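PDB 6NL1: mitochondrial edited mRNA stability factor 1 from Trypanosoma brucei, which is a Nudix-family RNA-binding protein that probably processes the 5' ends of mitochondrial mRNAs and helps to stabilise edited transcripts. Local coordinates for residues T80-R92 and S99-A111. Numbering follows the deposited sequence.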
ATOM      1  N   THR A  80       7.668   4.155  23.158  1.00 43.11           N
ATOM      2  CA  THR A  80       6.672   4.069  24.223  1.00 54.36           C
ATOM      3  C   THR A  80       5.358   4.722  23.821  1.00 58.14           C
ATOM      4  O   THR A  80       5.330   5.861  23.363  1.00 41.85           O
ATOM      5  CB  THR A  80       7.151   4.745  25.512  1.00 57.84           C
ATOM      6  OG1 THR A  80       8.396   4.169  25.920  1.00 96.74           O
ATOM      7  CG2 THR A  80       6.133   4.555  26.620  1.00 47.74           C
ATOM      8  N   ILE A  81       4.267   3.992  24.005  1.00 48.20           N
ATOM      9  CA  ILE A  81       2.950   4.495  23.669  1.00 39.97           C
ATOM     10  C   ILE A  81       2.153   4.662  24.945  1.00 38.97           C
ATOM     11  O   ILE A  81       1.994   3.718  25.716  1.00 45.62           O
ATOM     12  CB  ILE A  81       2.213   3.535  22.703  1.00 32.67           C
ATOM     13  CG1 ILE A  81       2.818   3.645  21.306  1.00 34.90           C
ATOM     14  CG2 ILE A  81       0.705   3.834  22.668  1.00 26.33           C
ATOM     15  CD1 ILE A  81       2.480   2.484  20.397  1.00 34.51           C
ATOM     16  N   GLN A  82       1.664   5.873  25.171  1.00 36.98           N
ATOM     17  CA  GLN A  82       0.872   6.164  26.356  1.00 45.41           C
ATOM     18  C   GLN A  82      -0.618   6.125  26.020  1.00 43.99           C
ATOM     19  O   GLN A  82      -1.108   6.945  25.250  1.00 39.28           O
ATOM     20  CB  GLN A  82       1.252   7.535  26.918  1.00 51.28           C
ATOM     21  CG  GLN A  82       0.501   7.926  28.181  1.00 85.99           C
ATOM     22  CD  GLN A  82       0.663   9.400  28.522  1.00124.94           C
ATOM     23  OE1 GLN A  82       0.791  10.245  27.635  1.00121.93           O
ATOM     24  NE2 GLN A  82       0.661   9.712  29.814  1.00130.05           N
ATOM     25  N   LEU A  83      -1.341   5.172  26.592  1.00 41.64           N
ATOM     26  CA  LEU A  83      -2.770   5.085  26.337  1.00 38.84           C
ATOM     27  C   LEU A  83      -3.549   5.750  27.457  1.00 41.75           C
ATOM     28  O   LEU A  83      -3.156   5.685  28.622  1.00 50.88           O
ATOM     29  CB  LEU A  83      -3.214   3.630  26.179  1.00 35.87           C
ATOM     30  CG  LEU A  83      -2.659   2.887  24.964  1.00 43.17           C
ATOM     31  CD1 LEU A  83      -3.286   1.496  24.873  1.00 33.18           C
ATOM     32  CD2 LEU A  83      -2.913   3.682  23.691  1.00 31.37           C
ATOM     33  N   GLU A  84      -4.651   6.394  27.095  1.00 34.83           N
ATOM     34  CA  GLU A  84      -5.529   7.016  28.074  1.00 35.76           C
ATOM     35  C   GLU A  84      -6.895   6.353  28.001  1.00 43.34           C
ATOM     36  O   GLU A  84      -7.524   6.322  26.936  1.00 36.02           O
ATOM     37  CB  GLU A  84      -5.640   8.517  27.802  1.00 37.56           C
ATOM     38  CG  GLU A  84      -4.282   9.226  27.840  1.00 91.76           C
ATOM     39  CD  GLU A  84      -4.271  10.555  27.099  1.00102.39           C
ATOM     40  OE1 GLU A  84      -3.832  10.579  25.926  1.00 62.90           O
ATOM     41  OE2 GLU A  84      -4.685  11.574  27.693  1.00102.89           O
ATOM     42  N   LYS A  85      -7.344   5.803  29.126  1.00 38.96           N
ATOM     43  CA  LYS A  85      -8.638   5.141  29.163  1.00 44.06           C
ATOM     44  C   LYS A  85      -9.750   6.174  29.089  1.00 41.37           C
ATOM     45  O   LYS A  85      -9.675   7.224  29.718  1.00 47.06           O
ATOM     46  CB  LYS A  85      -8.804   4.285  30.425  1.00 40.43           C
ATOM     47  CG  LYS A  85      -9.992   3.336  30.328  1.00 51.62           C
ATOM     48  CD  LYS A  85     -10.286   2.609  31.630  1.00 58.81           C
ATOM     49  CE  LYS A  85     -11.434   1.620  31.427  1.00 74.96           C
ATOM     50  NZ  LYS A  85     -12.194   1.315  32.677  1.00 84.42           N
ATOM     51  N   LEU A  86     -10.776   5.873  28.302  1.00 36.50           N
ATOM     52  CA  LEU A  86     -11.941   6.732  28.209  1.00 34.45           C
ATOM     53  C   LEU A  86     -13.145   6.022  28.825  1.00 43.50           C
ATOM     54  O   LEU A  86     -13.247   4.796  28.780  1.00 47.05           O
ATOM     55  CB  LEU A  86     -12.223   7.102  26.748  1.00 33.43           C
ATOM     56  CG  LEU A  86     -11.081   7.789  25.997  1.00 41.16           C
ATOM     57  CD1 LEU A  86     -11.470   8.062  24.567  1.00 34.47           C
ATOM     58  CD2 LEU A  86     -10.677   9.088  26.687  1.00 37.47           C
ATOM     59  N   SER A  87     -14.050   6.803  29.401  1.00 38.83           N
ATOM     60  CA  SER A  87     -15.263   6.279  30.012  1.00 52.77           C
ATOM     61  C   SER A  87     -16.195   5.716  28.959  1.00 39.76           C
ATOM     62  O   SER A  87     -16.842   4.699  29.178  1.00 39.78           O
ATOM     63  CB  SER A  87     -15.999   7.390  30.768  1.00 33.45           C
ATOM     64  OG  SER A  87     -15.287   7.768  31.931  1.00 83.03           O
ATOM     65  N   HIS A  88     -16.269   6.410  27.827  1.00 37.06           N
ATOM     66  CA  HIS A  88     -17.203   6.090  26.755  1.00 43.03           C
ATOM     67  C   HIS A  88     -16.597   6.616  25.472  1.00 43.08           C
ATOM     68  O   HIS A  88     -15.749   7.501  25.505  1.00 36.63           O
ATOM     69  CB  HIS A  88     -18.549   6.796  26.969  1.00 40.72           C
ATOM     70  CG  HIS A  88     -19.166   6.551  28.309  1.00 57.08           C
ATOM     71  ND1 HIS A  88     -19.995   5.476  28.564  1.00 78.38           N
ATOM     72  CD2 HIS A  88     -19.091   7.246  29.469  1.00 61.80           C
ATOM     73  CE1 HIS A  88     -20.394   5.517  29.822  1.00 54.47           C
ATOM     74  NE2 HIS A  88     -19.859   6.583  30.395  1.00 57.93           N
ATOM     75  N   PRO A  89     -17.033   6.086  24.326  1.00 36.25           N
ATOM     76  CA  PRO A  89     -16.569   6.708  23.086  1.00 37.74           C
ATOM     77  C   PRO A  89     -17.259   8.058  22.897  1.00 24.47           C
ATOM     78  O   PRO A  89     -18.335   8.288  23.451  1.00 30.49           O
ATOM     79  CB  PRO A  89     -17.043   5.737  21.990  1.00 41.38           C
ATOM     80  CG  PRO A  89     -17.689   4.566  22.703  1.00 38.88           C
ATOM     81  CD  PRO A  89     -18.008   5.010  24.088  1.00 36.11           C
ATOM     82  N   PRO A  90     -16.644   8.956  22.126  1.00 22.53           N
ATOM     83  CA  PRO A  90     -17.399  10.148  21.721  1.00 31.90           C
ATOM     84  C   PRO A  90     -18.556   9.737  20.799  1.00 35.30           C
ATOM     85  O   PRO A  90     -18.536   8.637  20.240  1.00 30.75           O
ATOM     86  CB  PRO A  90     -16.354  10.976  20.965  1.00 26.20           C
ATOM     87  CG  PRO A  90     -15.361   9.978  20.479  1.00 31.48           C
ATOM     88  CD  PRO A  90     -15.292   8.924  21.552  1.00 24.43           C
ATOM     89  N   ALA A  91     -19.545  10.604  20.640  1.00 30.88           N
ATOM     90  CA  ALA A  91     -20.746  10.262  19.874  1.00 28.71           C
ATOM     91  C   ALA A  91     -20.449   9.862  18.432  1.00 32.13           C
ATOM     92  O   ALA A  91     -21.136   9.021  17.857  1.00 33.99           O
ATOM     93  CB  ALA A  91     -21.748  11.415  19.906  1.00 23.02           C
ATOM     94  N   ARG A  92     -19.425  10.462  17.848  1.00 23.52           N
ATOM     95  CA  ARG A  92     -19.049  10.146  16.473  1.00 33.94           C
ATOM     96  C   ARG A  92     -18.599   8.697  16.273  1.00 42.43           C
ATOM     97  O   ARG A  92     -18.542   8.226  15.141  1.00 35.72           O
ATOM     98  CB  ARG A  92     -17.958  11.090  15.982  1.00 28.71           C
ATOM     99  CG  ARG A  92     -16.681  11.100  16.830  1.00 29.13           C
ATOM    100  CD  ARG A  92     -15.762  12.181  16.286  1.00 36.56           C
ATOM    101  NE  ARG A  92     -14.500  12.317  17.000  1.00 28.81           N
ATOM    102  CZ  ARG A  92     -14.339  13.052  18.095  1.00 45.62           C
ATOM    103  NH1 ARG A  92     -15.379  13.685  18.633  1.00 27.94           N
ATOM    104  NH2 ARG A  92     -13.144  13.143  18.663  1.00 32.99           N
ATOM    105  N   SER A  99     -17.612  -2.307  24.750  1.00 42.94           N
ATOM    106  CA  SER A  99     -16.195  -2.641  24.907  1.00 63.37           C
ATOM    107  C   SER A  99     -15.408  -1.499  25.553  1.00 59.59           C
ATOM    108  O   SER A  99     -15.900  -0.377  25.653  1.00 54.06           O
ATOM    109  CB  SER A  99     -15.576  -2.968  23.547  1.00 73.76           C
ATOM    110  OG  SER A  99     -15.418  -1.785  22.781  1.00 65.23           O
ATOM    111  N   PHE A 100     -14.183  -1.787  25.985  1.00 34.81           N
ATOM    112  CA  PHE A 100     -13.312  -0.754  26.552  1.00 38.55           C
ATOM    113  C   PHE A 100     -12.754   0.162  25.469  1.00 35.31           C
ATOM    114  O   PHE A 100     -12.495  -0.277  24.347  1.00 34.58           O
ATOM    115  CB  PHE A 100     -12.163  -1.381  27.352  1.00 36.80           C
ATOM    116  CG  PHE A 100     -12.624  -2.165  28.540  1.00 52.37           C
ATOM    117  CD1 PHE A 100     -12.908  -1.530  29.736  1.00 63.92           C
ATOM    118  CD2 PHE A 100     -12.809  -3.534  28.449  1.00 56.38           C
ATOM    119  CE1 PHE A 100     -13.352  -2.252  30.832  1.00 76.83           C
ATOM    120  CE2 PHE A 100     -13.253  -4.261  29.536  1.00 78.95           C
ATOM    121  CZ  PHE A 100     -13.524  -3.621  30.731  1.00 49.07           C
ATOM    122  N   VAL A 101     -12.566   1.431  25.814  1.00 28.68           N
ATOM    123  CA  VAL A 101     -12.057   2.408  24.868  1.00 29.17           C
ATOM    124  C   VAL A 101     -10.821   3.108  25.404  1.00 31.29           C
ATOM    125  O   VAL A 101     -10.832   3.641  26.502  1.00 34.63           O
ATOM    126  CB  VAL A 101     -13.105   3.493  24.554  1.00 41.03           C
ATOM    127  CG1 VAL A 101     -12.683   4.270  23.309  1.00 38.62           C
ATOM    128  CG2 VAL A 101     -14.479   2.859  24.368  1.00 43.04           C
ATOM    129  N   TYR A 102      -9.756   3.109  24.614  1.00 28.60           N
ATOM    130  CA  TYR A 102      -8.561   3.854  24.961  1.00 32.58           C
ATOM    131  C   TYR A 102      -8.166   4.795  23.835  1.00 35.93           C
ATOM    132  O   TYR A 102      -8.482   4.568  22.667  1.00 33.80           O
ATOM    133  CB  TYR A 102      -7.396   2.913  25.254  1.00 29.00           C
ATOM    134  CG  TYR A 102      -7.502   2.158  26.560  1.00 38.41           C
ATOM    135  CD1 TYR A 102      -8.388   1.094  26.703  1.00 37.04           C
ATOM    136  CD2 TYR A 102      -6.695   2.491  27.639  1.00 42.17           C
ATOM    137  CE1 TYR A 102      -8.473   0.391  27.887  1.00 39.74           C
ATOM    138  CE2 TYR A 102      -6.769   1.796  28.825  1.00 40.39           C
ATOM    139  CZ  TYR A 102      -7.660   0.748  28.946  1.00 50.88           C
ATOM    140  OH  TYR A 102      -7.735   0.061  30.132  1.00 53.53           O
ATOM    141  N   LYS A 103      -7.436   5.837  24.199  1.00 28.50           N
ATOM    142  CA  LYS A 103      -7.019   6.862  23.262  1.00 27.45           C
ATOM    143  C   LYS A 103      -5.500   6.981  23.245  1.00 35.76           C
ATOM    144  O   LYS A 103      -4.839   6.877  24.284  1.00 33.37           O
ATOM    145  CB  LYS A 103      -7.633   8.193  23.688  1.00 43.44           C
ATOM    146  CG  LYS A 103      -7.310   9.351  22.812  1.00 51.38           C
ATOM    147  CD  LYS A 103      -7.953  10.615  23.358  1.00 54.04           C
ATOM    148  CE  LYS A 103      -7.282  11.054  24.641  1.00 72.94           C
ATOM    149  NZ  LYS A 103      -7.538  12.489  24.928  1.00 69.74           N
ATOM    150  N   TRP A 104      -4.950   7.199  22.059  1.00 28.13           N
ATOM    151  CA  TRP A 104      -3.529   7.454  21.907  1.00 28.52           C
ATOM    152  C   TRP A 104      -3.385   8.748  21.117  1.00 33.71           C
ATOM    153  O   TRP A 104      -3.771   8.799  19.948  1.00 29.57           O
ATOM    154  CB  TRP A 104      -2.874   6.307  21.147  1.00 28.98           C
ATOM    155  CG  TRP A 104      -1.417   6.512  20.854  1.00 31.17           C
ATOM    156  CD1 TRP A 104      -0.515   7.217  21.603  1.00 26.32           C
ATOM    157  CD2 TRP A 104      -0.690   6.004  19.727  1.00 28.84           C
ATOM    158  NE1 TRP A 104       0.722   7.173  21.017  1.00 29.40           N
ATOM    159  CE2 TRP A 104       0.646   6.434  19.863  1.00 31.44           C
ATOM    160  CE3 TRP A 104      -1.043   5.225  18.618  1.00 24.52           C
ATOM    161  CZ2 TRP A 104       1.640   6.111  18.929  1.00 26.54           C
ATOM    162  CZ3 TRP A 104      -0.056   4.904  17.689  1.00 28.93           C
ATOM    163  CH2 TRP A 104       1.270   5.346  17.854  1.00 26.99           C
ATOM    164  N   GLN A 105      -2.850   9.786  21.764  1.00 30.56           N
ATOM    165  CA  GLN A 105      -2.663  11.105  21.147  1.00 29.63           C
ATOM    166  C   GLN A 105      -1.257  11.204  20.573  1.00 33.94           C
ATOM    167  O   GLN A 105      -0.283  11.222  21.315  1.00 35.42           O
ATOM    168  CB  GLN A 105      -2.901  12.225  22.172  1.00 30.19           C
ATOM    169  CG  GLN A 105      -2.841  13.641  21.572  1.00 28.87           C
ATOM    170  CD  GLN A 105      -3.741  13.798  20.341  1.00 47.13           C
ATOM    171  OE1 GLN A 105      -3.321  14.310  19.295  1.00 35.23           O
ATOM    172  NE2 GLN A 105      -4.981  13.356  20.465  1.00 23.97           N
ATOM    173  N   THR A 106      -1.143  11.276  19.253  1.00 26.61           N
ATOM    174  CA  THR A 106       0.167  11.121  18.638  1.00 23.09           C
ATOM    175  C   THR A 106       0.320  11.950  17.355  1.00 25.17           C
ATOM    176  O   THR A 106      -0.420  12.918  17.140  1.00 28.02           O
ATOM    177  CB  THR A 106       0.463   9.602  18.392  1.00 31.63           C
ATOM    178  OG1 THR A 106       1.823   9.412  17.978  1.00 31.49           O
ATOM    179  CG2 THR A 106      -0.496   9.005  17.342  1.00 23.34           C
ATOM    180  N   LYS A 107       1.279  11.571  16.511  1.00 27.54           N
ATOM    181  CA  LYS A 107       1.499  12.216  15.215  1.00 25.76           C
ATOM    182  C   LYS A 107       1.385  11.199  14.091  1.00 29.49           C
ATOM    183  O   LYS A 107       1.597  10.010  14.306  1.00 30.32           O
ATOM    184  CB  LYS A 107       2.906  12.826  15.164  1.00 32.84           C
ATOM    185  CG  LYS A 107       3.236  13.761  16.312  1.00 43.65           C
ATOM    186  CD  LYS A 107       2.558  15.103  16.142  1.00 34.23           C
ATOM    187  CE  LYS A 107       3.123  16.128  17.123  1.00 37.10           C
ATOM    188  NZ  LYS A 107       2.453  17.454  16.949  1.00 42.89           N
ATOM    189  N   ALA A 108       1.093  11.667  12.881  1.00 22.15           N
ATOM    190  CA  ALA A 108       0.923  10.763  11.748  1.00 24.49           C
ATOM    191  C   ALA A 108       2.181   9.932  11.483  1.00 23.70           C
ATOM    192  O   ALA A 108       2.103   8.812  10.973  1.00 29.88           O
ATOM    193  CB  ALA A 108       0.501  11.532  10.503  1.00 18.88           C
ATOM    194  N   ALA A 109       3.337  10.479  11.835  1.00 20.38           N
ATOM    195  CA  ALA A 109       4.595   9.765  11.653  1.00 31.54           C
ATOM    196  C   ALA A 109       4.531   8.395  12.332  1.00 27.89           C
ATOM    197  O   ALA A 109       5.046   7.416  11.807  1.00 36.75           O
ATOM    198  CB  ALA A 109       5.759  10.587  12.204  1.00 27.65           C
ATOM    199  N   LEU A 110       3.874   8.328  13.486  1.00 25.73           N
ATOM    200  CA  LEU A 110       3.733   7.063  14.206  1.00 23.56           C
ATOM    201  C   LEU A 110       2.405   6.362  13.899  1.00 32.32           C
ATOM    202  O   LEU A 110       2.366   5.152  13.698  1.00 28.18           O
ATOM    203  CB  LEU A 110       3.897   7.289  15.718  1.00 25.31           C
ATOM    204  CG  LEU A 110       5.235   7.931  16.129  1.00 39.82           C
ATOM    205  CD1 LEU A 110       5.376   8.040  17.638  1.00 32.52           C
ATOM    206  CD2 LEU A 110       6.411   7.153  15.543  1.00 34.90           C
ATOM    207  N   ALA A 111       1.320   7.127  13.845  1.00 26.70           N
ATOM    208  CA  ALA A 111      -0.009   6.546  13.669  1.00 25.65           C
ATOM    209  C   ALA A 111      -0.122   5.755  12.372  1.00 35.40           C
ATOM    210  O   ALA A 111      -0.805   4.731  12.319  1.00 24.46           O
ATOM    211  CB  ALA A 111      -1.087   7.620  13.728  1.00 23.29           C
TER
HETATM  212  O   HOH W   1      -1.844   9.340  24.507  1.00 35.37           O
HETATM  213  O   HOH W   2       2.292   8.349  23.543  1.00 39.30           O
HETATM  214  O   HOH W   3     -13.526   2.234  28.622  1.00 45.48           O
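The short edge strand 84-86 runs antiparallel to strand 100-107, with E84 facing K103 as a hydrogen-bonded pair. E84 N reaches K103 O at 2.9 Å, and K103 N returns to E84 O at 2.8 Å. One pair further on, K85 and Y102 form a non-hydrogen-bonded pair whose side chains share a face of the sheet: with CG anti to the backbone N (chi1 -166°) and the rest of its chain extended, K85 lays CG over the Y102 ring in a CH-pi contact, 4.0 Å from the centroid, and carries CE on to F100 CD1. The Y102 hydroxyl is hydrogen-bonded to the carboxylate of E180. This is one edge of a four-stranded antiparallel sheet, where strand 100-107 is paired on its other edge with strand 171-178 and helix 180-193 packs against the Y102 side.

Near the start of 80-92, I81 makes a second CH-pi contact, its CG2 almost squarely above the five-membered ring of W104, 5° off the normal and 3.6 Å from its centroid, while T106 CG2 sits on the opposite face of the indole. L83 CD2 meets W104 CB, and M190 of the helix touches both I81 and W104. The E84 carboxylate crosses the bent K103 chain at a slant, OE1 nearest CE, and E84 OE2 stays 4.1 Å from K103 NZ, beyond a salt bridge. Beyond the direct backbone pairing, a water takes over: it donates to Q82 O and E84 OE1 and accepts from Q105 N.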